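Local coordinates for protein 2-amino-4-hydroxy-6-hydroxymethyldihydropteridine pyrophosphokinase (Haemophilus influenzae, PDB 1CBK) that is a folate-pathway kinase that, as in its relatives, passes pyrophosphate from ATP to 6-hydroxymethyl-7,8-dihydropterin, at residues H20-A25 with N79-V84. Numbering follows the deposited sequence.
Sequences HAALKA and NEQGRV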
loop_
_atom_site.group_PDB
_atom_site.type_symbol
_atom_site.label_atom_id
_atom_site.label_comp_id
_atom_site.label_asym_id
_atom_site.label_seq_id
_atom_site.Cartn_x
_atom_site.Cartn_y
_atom_site.Cartn_z
ATOM N N HIS A 20 7.272 -14.030 -18.890
ATOM C CA HIS A 20 8.025 -14.043 -20.159
ATOM C C HIS A 20 7.122 -13.592 -21.309
ATOM O O HIS A 20 7.522 -12.779 -22.148
ATOM C CB HIS A 20 8.607 -15.425 -20.476
ATOM C CG HIS A 20 9.803 -15.786 -19.648
ATOM N ND1 HIS A 20 10.849 -14.920 -19.441
ATOM C CD2 HIS A 20 10.131 -16.937 -19.017
ATOM C CE1 HIS A 20 11.782 -15.522 -18.715
ATOM N NE2 HIS A 20 11.367 -16.746 -18.446
ATOM N N ALA A 21 5.883 -14.064 -21.322
ATOM C CA ALA A 21 4.980 -13.656 -22.389
ATOM C C ALA A 21 4.692 -12.160 -22.316
ATOM O O ALA A 21 4.629 -11.496 -23.351
ATOM C CB ALA A 21 3.672 -14.453 -22.336
ATOM N N ALA A 22 4.509 -11.627 -21.105
ATOM C CA ALA A 22 4.214 -10.199 -20.952
ATOM C C ALA A 22 5.407 -9.312 -21.365
ATOM O O ALA A 22 5.228 -8.261 -21.979
ATOM C CB ALA A 22 3.770 -9.898 -19.527
ATOM N N LEU A 23 6.617 -9.752 -21.032
ATOM C CA LEU A 23 7.835 -9.027 -21.370
ATOM C C LEU A 23 8.044 -9.006 -22.889
ATOM O O LEU A 23 8.432 -7.980 -23.452
ATOM C CB LEU A 23 9.032 -9.636 -20.628
ATOM C CG LEU A 23 8.959 -9.285 -19.126
ATOM C CD1 LEU A 23 9.836 -10.196 -18.303
ATOM C CD2 LEU A 23 9.372 -7.837 -18.898
ATOM N N LYS A 24 7.763 -10.130 -23.547
ATOM C CA LYS A 24 7.864 -10.213 -24.995
ATOM C C LYS A 24 6.866 -9.217 -25.596
ATOM O O LYS A 24 7.227 -8.423 -26.468
ATOM C CB LYS A 24 7.554 -11.641 -25.456
ATOM C CG LYS A 24 7.445 -11.852 -26.987
ATOM C CD LYS A 24 7.173 -13.337 -27.271
ATOM C CE LYS A 24 7.044 -13.643 -28.751
ATOM N NZ LYS A 24 7.197 -15.123 -29.033
ATOM N N ALA A 25 5.618 -9.239 -25.134
ATOM C CA ALA A 25 4.620 -8.313 -25.646
ATOM C C ALA A 25 5.027 -6.831 -25.433
ATOM O O ALA A 25 4.868 -6.012 -26.341
ATOM C CB ALA A 25 3.255 -8.588 -25.025
ATOM N N ASN A 79 -5.315 -8.317 -21.421
ATOM C CA ASN A 79 -6.525 -8.878 -22.025
ATOM C C ASN A 79 -6.232 -9.988 -23.038
ATOM O O ASN A 79 -6.815 -11.074 -22.983
ATOM C CB ASN A 79 -7.359 -7.775 -22.666
ATOM C CG ASN A 79 -8.075 -6.909 -21.633
ATOM O OD1 ASN A 79 -8.538 -7.414 -20.609
ATOM N ND2 ASN A 79 -8.181 -5.607 -21.906
ATOM N N GLU A 80 -5.279 -9.736 -23.925
ATOM C CA GLU A 80 -4.910 -10.709 -24.950
ATOM C C GLU A 80 -4.156 -11.902 -24.353
ATOM O O GLU A 80 -4.069 -12.971 -24.971
ATOM C CB GLU A 80 -4.123 -10.012 -26.072
ATOM C CG GLU A 80 -4.921 -8.864 -26.735
ATOM C CD GLU A 80 -4.282 -8.320 -28.007
ATOM O OE1 GLU A 80 -3.087 -8.564 -28.232
ATOM O OE2 GLU A 80 -4.982 -7.636 -28.787
ATOM N N GLN A 81 -3.647 -11.738 -23.129
ATOM C CA GLN A 81 -2.953 -12.818 -22.450
ATOM C C GLN A 81 -3.961 -13.565 -21.558
ATOM O O GLN A 81 -3.604 -14.452 -20.778
ATOM C CB GLN A 81 -1.751 -12.287 -21.636
ATOM C CG GLN A 81 -0.774 -13.394 -21.275
ATOM C CD GLN A 81 0.568 -12.907 -20.775
ATOM O OE1 GLN A 81 1.059 -13.364 -19.740
ATOM N NE2 GLN A 81 1.198 -12.024 -21.533
ATOM N N GLY A 82 -5.233 -13.207 -21.693
ATOM C CA GLY A 82 -6.288 -13.845 -20.912
ATOM C C GLY A 82 -6.216 -13.664 -19.399
ATOM O O GLY A 82 -6.473 -14.613 -18.659
ATOM N N ARG A 83 -5.933 -12.450 -18.926
ATOM C CA ARG A 83 -5.832 -12.194 -17.475
ATOM C C ARG A 83 -7.060 -12.609 -16.673
ATOM O O ARG A 83 -8.164 -12.157 -16.928
ATOM C CB ARG A 83 -5.502 -10.718 -17.176
ATOM C CG ARG A 83 -5.519 -10.371 -15.681
ATOM C CD ARG A 83 -5.174 -8.895 -15.412
ATOM N NE ARG A 83 -5.078 -8.605 -13.973
ATOM C CZ ARG A 83 -6.120 -8.302 -13.197
ATOM N NH1 ARG A 83 -7.344 -8.217 -13.710
ATOM N NH2 ARG A 83 -5.942 -8.069 -11.907
ATOM N N VAL A 84 -6.828 -13.416 -15.651
ATOM C CA VAL A 84 -7.867 -13.904 -14.763
ATOM C C VAL A 84 -7.467 -13.595 -13.301
ATOM O O VAL A 84 -6.312 -13.829 -12.911
ATOM C CB VAL A 84 -8.016 -15.456 -14.916
ATOM C CG1 VAL A 84 -8.736 -16.062 -13.720
ATOM C CG2 VAL A 84 -8.736 -15.788 -16.205
#
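Gln81 reaches across to Ala21 and Ala22, a worked example of a long side chain that starts just past one helix end and meets the alanine face of another helix. With CG anti to the backbone N (chi1 -162°) and the chain extended beyond it, the glutamine carries its amide to the wall of helix 15-27. The Ala21 methyl sits over one face of that amide, with CB 3.8 Å from Gln81 CD. The Ala22 methyl lies past the end of the amide, a little off its plane on the side away from Ala21 CB, its own CB 3.9 Å from the Gln81 atom modelled as NE2. Between them, the backbone N of Ala22 is 3.4 Å from this same atom. The amide is probably turned over in the model; turned back, it would present an oxygen here, and a hydrogen bond from Ala22 N is then possible but not settled.

Helix 67-80 ends in a Schellman motif with Gly82, at positive phi, as C-prime residue: Arg83 N bonds to Glu78 O and Gly82 N to Asn79 O (3.0 Å). Beyond the turn, Arg83 forms a salt bridge with Asp95, a residue of the pterin pocket. Ala22 also packs on Leu8 of strand 2-10, joining this contact to the sheet of the ferredoxin-like fold. Chemically, the methyl packing over the amide face holds whichever way round the amide sits, whereas any polar link to Ala22 N turns on which of its atoms is the oxygen.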